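Local coordinates for protein transcriptional regulator (TetR/AcrR family) (Bacillus halodurans, PDB 5GP9) that probably represses fatty acid degradation genes by binding their operator DNA, under the control of a fatty acyl effector, at residues 12-17 against 33-38; 157-162 against 185-190. All blocks are in the same frame, centred on the assembly; numbering follows the deposited sequence.

Interaction 1 (12-17 with 33-38) and interaction 2 (157-162 with 185-190) lie on opposite sides of the chain's centre. Their centres are about 35 Å apart, and their nearest atoms are about 15 Å apart, so they do not touch. Interaction 1 belongs to the N-terminal DNA-binding region. Interaction 2 belongs to the C-terminal region that binds ligand and meets the second subunit. Palmitic acid is bound close to interaction 2: it touches Phe157 and Asp161, and the side chain of Leu160 is about 8 Å from it. A magnesium ion lies about 9 Å from the side chain of Thr159. Any effect of ligand on DNA binding would have to pass between these two regions.

Interaction 1: residues 12-17 against 33-38; sequences IDAAVQ and AKAAGV
Gln17 is extended through its first two torsions and passes alongside Ala35: CG is anti to the backbone N (chi1 -180°) and CD is anti to CA (chi2 -179°). These two torsions carry the amide to the margin of the contact. NE2 is the amide atom nearest Ala35 CB, at 4.3 Å. The touch is loose.

The centre is made of alanines. Ala14 points its methyl at the last turn of the other helix. Its CB is 3.8 Å from Ala35 CB and equally far from Ala36 CB. It comes nearer still to the peptide joining these two residues, at 3.6 Å from Ala36 N. Such small side chains let the backbones come close, with Ala14 CA and Ala36 CA 5.2 Å apart.

Just beyond, helix 29-36 closes in a Schellman motif. Val38 N bonds to Ala33 O at 3.0 Å, Gly37 N bonds to Lys34 O, and Gly37 takes a positive phi of 73°. Gln10 NE2 on helix 8-26 adds a hydrogen bond to Ala36 O. Ile12, Ala15 and Val16 pack instead on helix 50-74. The contact joins the first two helices of the N-terminal three-helix DNA-binding domain of TetR regulators, and helix 29-36 opens the predicted helix-turn-helix motif.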
ATOM      1  N   ILE A  12      -7.973  24.124   2.877  1.00 26.81           N
ATOM      2  CA  ILE A  12      -7.297  22.807   2.738  1.00 24.72           C
ATOM      3  C   ILE A  12      -6.719  22.392   4.079  1.00 24.51           C
ATOM      4  O   ILE A  12      -6.823  21.229   4.456  1.00 23.64           O
ATOM      5  CB  ILE A  12      -6.294  22.755   1.607  1.00 30.30           C
ATOM      6  CG1 ILE A  12      -5.148  23.671   1.844  1.00 34.57           C
ATOM      7  CG2 ILE A  12      -7.017  22.873   0.282  1.00 32.90           C
ATOM      8  CD1 ILE A  12      -3.886  23.001   1.319  1.00 49.45           C
ATOM      9  N   ASP A  13      -6.137  23.321   4.846  1.00 26.05           N
ATOM     10  CA  ASP A  13      -5.606  22.935   6.164  1.00 27.98           C
ATOM     11  C   ASP A  13      -6.737  22.455   7.047  1.00 26.55           C
ATOM     12  O   ASP A  13      -6.603  21.485   7.806  1.00 24.17           O
ATOM     13  CB  ASP A  13      -4.924  24.139   6.873  1.00 29.28           C
ATOM     14  CG  ASP A  13      -3.609  24.515   6.288  1.00 33.88           C
ATOM     15  OD1 ASP A  13      -3.107  23.779   5.406  1.00 33.61           O
ATOM     16  OD2 ASP A  13      -3.150  25.642   6.735  1.00 31.62           O
ATOM     17  N   ALA A  14      -7.914  23.125   7.005  1.00 23.33           N
ATOM     18  CA  ALA A  14      -9.043  22.679   7.748  1.00 26.64           C
ATOM     19  C   ALA A  14      -9.521  21.316   7.279  1.00 25.32           C
ATOM     20  O   ALA A  14      -9.935  20.504   8.088  1.00 27.67           O
ATOM     21  CB  ALA A  14     -10.223  23.681   7.634  1.00 24.36           C
ATOM     22  N   ALA A  15      -9.502  21.125   5.969  1.00 22.29           N
ATOM     23  CA  ALA A  15      -9.964  19.854   5.382  1.00 24.17           C
ATOM     24  C   ALA A  15      -9.094  18.678   5.896  1.00 24.14           C
ATOM     25  O   ALA A  15      -9.686  17.614   6.268  1.00 26.78           O
ATOM     26  CB  ALA A  15      -9.996  19.917   3.899  1.00 24.24           C
ATOM     27  N   VAL A  16      -7.777  18.901   5.996  1.00 26.18           N
ATOM     28  CA  VAL A  16      -6.873  17.854   6.481  1.00 24.66           C
ATOM     29  C   VAL A  16      -7.256  17.506   7.925  1.00 29.43           C
ATOM     30  O   VAL A  16      -7.424  16.340   8.308  1.00 28.11           O
ATOM     31  CB  VAL A  16      -5.402  18.249   6.351  1.00 24.36           C
ATOM     32  CG1 VAL A  16      -4.467  17.300   7.156  1.00 29.89           C
ATOM     33  CG2 VAL A  16      -4.988  18.311   4.924  1.00 24.72           C
ATOM     34  N   GLN A  17      -7.529  18.544   8.728  1.00 26.51           N
ATOM     35  CA  GLN A  17      -7.898  18.343  10.110  1.00 29.66           C
ATOM     36  C   GLN A  17      -9.198  17.585  10.261  1.00 29.01           C
ATOM     37  O   GLN A  17      -9.258  16.605  10.981  1.00 28.55           O
ATOM     38  CB  GLN A  17      -7.967  19.682  10.838  1.00 35.17           C
ATOM     39  CG  GLN A  17      -8.347  19.461  12.286  1.00 43.66           C
ATOM     40  CD  GLN A  17      -8.456  20.747  13.036  1.00 53.94           C
ATOM     41  OE1 GLN A  17      -7.445  21.437  13.280  1.00 61.19           O
ATOM     42  NE2 GLN A  17      -9.706  21.112  13.373  1.00 53.78           N
ATOM     43  N   ALA A  33     -15.858  24.170   6.720  1.00 30.96           N
ATOM     44  CA  ALA A  33     -16.075  25.615   6.734  1.00 33.34           C
ATOM     45  C   ALA A  33     -15.911  26.150   8.153  1.00 32.31           C
ATOM     46  O   ALA A  33     -15.150  27.109   8.333  1.00 32.00           O
ATOM     47  CB  ALA A  33     -17.505  25.913   6.185  1.00 32.01           C
ATOM     48  N   LYS A  34     -16.499  25.461   9.157  1.00 34.22           N
ATOM     49  CA  LYS A  34     -16.397  25.861  10.564  1.00 40.52           C
ATOM     50  C   LYS A  34     -14.947  25.852  11.014  1.00 36.85           C
ATOM     51  O   LYS A  34     -14.446  26.856  11.504  1.00 33.98           O
ATOM     52  CB  LYS A  34     -17.268  24.990  11.478  1.00 45.89           C
ATOM     53  CG  LYS A  34     -17.139  25.287  12.990  1.00 50.01           C
ATOM     54  CD  LYS A  34     -18.107  24.465  13.841  1.00 57.60           C
ATOM     55  CE  LYS A  34     -17.492  23.885  15.115  1.00 61.95           C
ATOM     56  NZ  LYS A  34     -16.819  24.943  15.908  1.00 66.51           N
ATOM     57  N   ALA A  35     -14.227  24.790  10.659  1.00 30.50           N
ATOM     58  CA  ALA A  35     -12.831  24.675  11.075  1.00 28.80           C
ATOM     59  C   ALA A  35     -11.933  25.721  10.374  1.00 29.49           C
ATOM     60  O   ALA A  35     -10.934  26.158  10.950  1.00 37.27           O
ATOM     61  CB  ALA A  35     -12.353  23.257  10.783  1.00 30.45           C
ATOM     62  N   ALA A  36     -12.334  26.156   9.188  1.00 26.25           N
ATOM     63  CA  ALA A  36     -11.629  27.128   8.384  1.00 25.59           C
ATOM     64  C   ALA A  36     -12.014  28.593   8.768  1.00 28.21           C
ATOM     65  O   ALA A  36     -11.438  29.489   8.236  1.00 30.03           O
ATOM     66  CB  ALA A  36     -11.926  26.944   6.911  1.00 26.95           C
ATOM     67  N   GLY A  37     -13.033  28.751   9.593  1.00 31.42           N
ATOM     68  CA  GLY A  37     -13.519  30.070  10.009  1.00 34.18           C
ATOM     69  C   GLY A  37     -14.260  30.822   8.930  1.00 39.14           C
ATOM     70  O   GLY A  37     -14.179  32.092   8.851  1.00 35.43           O
ATOM     71  N   VAL A  38     -14.991  30.073   8.096  1.00 34.19           N
ATOM     72  CA  VAL A  38     -15.632  30.677   6.910  1.00 36.07           C
ATOM     73  C   VAL A  38     -17.055  30.204   6.795  1.00 32.64           C
ATOM     74  O   VAL A  38     -17.447  29.230   7.473  1.00 38.59           O
ATOM     75  CB  VAL A  38     -14.886  30.432   5.612  1.00 35.94           C
ATOM     76  CG1 VAL A  38     -13.511  31.067   5.590  1.00 39.00           C
ATOM     77  CG2 VAL A  38     -14.818  28.924   5.280  1.00 36.30           C
TER

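Interaction 2: residues 157-162 against 185-190; sequences FGTLDE and QLLLGG
No flat group lies between Thr159, Leu160 and Leu187, which make the contact; the ring of Phe157 is turned elsewhere. One face of that ring carries Asp161 CB, 3.9 Å above its plane and shifted toward the rim. Phe157 also packs on Leu123, Leu127 and Leu130 and touches palmitic acid.

The contact pairs the last two helices of the all-helical TetR C-terminal domain, 149-169 and 180-189. In this family such a pair commonly forms a four-helix bundle with its mate in the dimer. In keeping with that, Thr159 and Leu186 both pack on Met155 of the second subunit.

The contact is buried and mostly aliphatic. The backbones meet through side chains: Thr159 CA and Leu187 CA, the nearest pair, are 8.4 Å apart. Thr159 and Leu187 run antiparallel, each passing beside the other. With CG anti to the carbonyl carbon (chi1 -61°), the branch of Leu187 reaches across with both methyls. CD1 makes a looser contact with Leu160 CD2, at 4.5 Å. CD2 sits over the branch of Thr159, 4.0 Å from both CB and OG1 and 4.1 Å from CG2. The hydroxyl is satisfied within its own helix: Thr159 OG1 is hydrogen-bonded to Met155 O of the same chain.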
ATOM      1  N   PHE A 157       8.789   2.726  -3.477  1.00 19.64           N
ATOM      2  CA  PHE A 157       7.571   3.339  -3.076  1.00 20.23           C
ATOM      3  C   PHE A 157       6.811   2.426  -2.208  1.00 19.99           C
ATOM      4  O   PHE A 157       6.260   2.868  -1.154  1.00 19.64           O
ATOM      5  CB  PHE A 157       6.704   3.774  -4.251  1.00 20.67           C
ATOM      6  CG  PHE A 157       5.444   4.392  -3.783  1.00 21.26           C
ATOM      7  CD1 PHE A 157       5.451   5.696  -3.231  1.00 23.78           C
ATOM      8  CD2 PHE A 157       4.269   3.637  -3.712  1.00 24.23           C
ATOM      9  CE1 PHE A 157       4.282   6.195  -2.649  1.00 23.32           C
ATOM     10  CE2 PHE A 157       3.121   4.140  -3.174  1.00 24.80           C
ATOM     11  CZ  PHE A 157       3.126   5.408  -2.632  1.00 24.36           C
ATOM     12  N   GLY A 158       6.698   1.118  -2.612  1.00 19.62           N
ATOM     13  CA  GLY A 158       5.861   0.252  -1.835  1.00 18.02           C
ATOM     14  C   GLY A 158       6.403   0.081  -0.417  1.00 19.21           C
ATOM     15  O   GLY A 158       5.669  -0.031   0.547  1.00 19.36           O
ATOM     16  N   THR A 159       7.720   0.044  -0.346  1.00 18.17           N
ATOM     17  CA  THR A 159       8.398  -0.060   0.958  1.00 18.49           C
ATOM     18  C   THR A 159       8.180   1.162   1.826  1.00 18.03           C
ATOM     19  O   THR A 159       7.786   1.037   3.030  1.00 19.40           O
ATOM     20  CB  THR A 159       9.915  -0.413   0.801  1.00 16.71           C
ATOM     21  OG1 THR A 159      10.025  -1.699   0.232  1.00 19.26           O
ATOM     22  CG2 THR A 159      10.530  -0.520   2.172  1.00 18.02           C
ATOM     23  N   LEU A 160       8.488   2.316   1.309  1.00 18.59           N
ATOM     24  CA  LEU A 160       8.324   3.575   2.103  1.00 20.39           C
ATOM     25  C   LEU A 160       6.891   3.783   2.559  1.00 21.95           C
ATOM     26  O   LEU A 160       6.584   4.046   3.695  1.00 19.47           O
ATOM     27  CB  LEU A 160       8.777   4.734   1.293  1.00 19.43           C
ATOM     28  CG  LEU A 160      10.224   4.834   0.864  1.00 23.39           C
ATOM     29  CD1 LEU A 160      10.548   6.094   0.063  1.00 25.60           C
ATOM     30  CD2 LEU A 160      11.171   4.719   2.039  1.00 28.41           C
ATOM     31  N   ASP A 161       5.954   3.464   1.673  1.00 19.40           N
ATOM     32  CA  ASP A 161       4.559   3.613   1.990  1.00 21.00           C
ATOM     33  C   ASP A 161       4.108   2.685   3.057  1.00 19.02           C
ATOM     34  O   ASP A 161       3.286   3.051   3.940  1.00 19.67           O
ATOM     35  CB  ASP A 161       3.708   3.413   0.693  1.00 19.71           C
ATOM     36  CG  ASP A 161       2.330   4.037   0.786  1.00 23.40           C
ATOM     37  OD1 ASP A 161       2.092   5.175   1.229  1.00 21.18           O
ATOM     38  OD2 ASP A 161       1.380   3.275   0.499  1.00 25.31           O
ATOM     39  N   GLU A 162       4.548   1.443   3.029  1.00 18.56           N
ATOM     40  CA  GLU A 162       4.235   0.465   4.003  1.00 19.54           C
ATOM     41  C   GLU A 162       4.808   0.810   5.382  1.00 20.62           C
ATOM     42  O   GLU A 162       4.117   0.672   6.378  1.00 19.80           O
ATOM     43  CB  GLU A 162       4.655  -0.912   3.565  1.00 18.49           C
ATOM     44  CG  GLU A 162       4.330  -2.069   4.483  1.00 19.70           C
ATOM     45  CD  GLU A 162       2.829  -2.445   4.499  1.00 25.50           C
ATOM     46  OE1 GLU A 162       2.107  -2.001   3.605  1.00 24.92           O
ATOM     47  OE2 GLU A 162       2.434  -3.145   5.407  1.00 25.85           O
ATOM     48  N   GLN A 185      19.368   1.714   3.824  1.00 24.29           N
ATOM     49  CA  GLN A 185      20.318   0.703   3.672  1.00 28.32           C
ATOM     50  C   GLN A 185      19.710  -0.578   3.139  1.00 25.36           C
ATOM     51  O   GLN A 185      20.298  -1.275   2.331  1.00 27.47           O
ATOM     52  CB  GLN A 185      20.961   0.385   5.014  1.00 29.76           C
ATOM     53  CG  GLN A 185      21.537   1.535   5.793  1.00 43.61           C
ATOM     54  CD  GLN A 185      22.929   1.954   5.420  1.00 52.72           C
ATOM     55  OE1 GLN A 185      23.321   2.035   4.239  1.00 54.44           O
ATOM     56  NE2 GLN A 185      23.682   2.312   6.458  1.00 60.16           N
ATOM     57  N   LEU A 186      18.523  -0.878   3.620  1.00 21.44           N
ATOM     58  CA  LEU A 186      17.821  -2.073   3.281  1.00 26.00           C
ATOM     59  C   LEU A 186      17.426  -2.084   1.799  1.00 21.67           C
ATOM     60  O   LEU A 186      17.581  -3.122   1.124  1.00 22.35           O
ATOM     61  CB  LEU A 186      16.609  -2.269   4.214  1.00 27.02           C
ATOM     62  CG  LEU A 186      15.720  -3.491   3.990  1.00 27.16           C
ATOM     63  CD1 LEU A 186      16.427  -4.814   4.171  1.00 27.06           C
ATOM     64  CD2 LEU A 186      14.491  -3.425   4.936  1.00 31.92           C
ATOM     65  N   LEU A 187      16.966  -0.961   1.269  1.00 21.59           N
ATOM     66  CA  LEU A 187      16.729  -0.822  -0.110  1.00 21.38           C
ATOM     67  C   LEU A 187      17.964  -1.005  -0.990  1.00 24.54           C
ATOM     68  O   LEU A 187      17.926  -1.636  -2.034  1.00 25.32           O
ATOM     69  CB  LEU A 187      16.021   0.449  -0.450  1.00 22.17           C
ATOM     70  CG  LEU A 187      14.644   0.764   0.104  1.00 24.27           C
ATOM     71  CD1 LEU A 187      14.175   2.204  -0.103  1.00 25.37           C
ATOM     72  CD2 LEU A 187      13.639  -0.190  -0.526  1.00 26.61           C
ATOM     73  N   LEU A 188      19.098  -0.561  -0.506  1.00 25.52           N
ATOM     74  CA  LEU A 188      20.365  -0.819  -1.233  1.00 25.77           C
ATOM     75  C   LEU A 188      20.877  -2.227  -1.170  1.00 27.82           C
ATOM     76  O   LEU A 188      21.458  -2.756  -2.156  1.00 28.10           O
ATOM     77  CB  LEU A 188      21.403   0.144  -0.651  1.00 25.92           C
ATOM     78  CG  LEU A 188      21.085   1.618  -0.902  1.00 26.30           C
ATOM     79  CD1 LEU A 188      22.039   2.535  -0.126  1.00 32.26           C
ATOM     80  CD2 LEU A 188      21.173   2.033  -2.349  1.00 29.71           C
ATOM     81  N   GLY A 189      20.793  -2.866  -0.014  1.00 26.96           N
ATOM     82  CA  GLY A 189      21.371  -4.201   0.101  1.00 31.23           C
ATOM     83  C   GLY A 189      20.504  -5.405   0.142  1.00 31.66           C
ATOM     84  O   GLY A 189      21.023  -6.539   0.171  1.00 28.82           O
ATOM     85  N   GLY A 190      19.179  -5.202   0.131  1.00 23.36           N
ATOM     86  CA  GLY A 190      18.273  -6.288   0.246  1.00 21.07           C
ATOM     87  C   GLY A 190      18.402  -7.119   1.475  1.00 22.88           C
ATOM     88  O   GLY A 190      18.927  -6.672   2.559  1.00 26.19           O
TER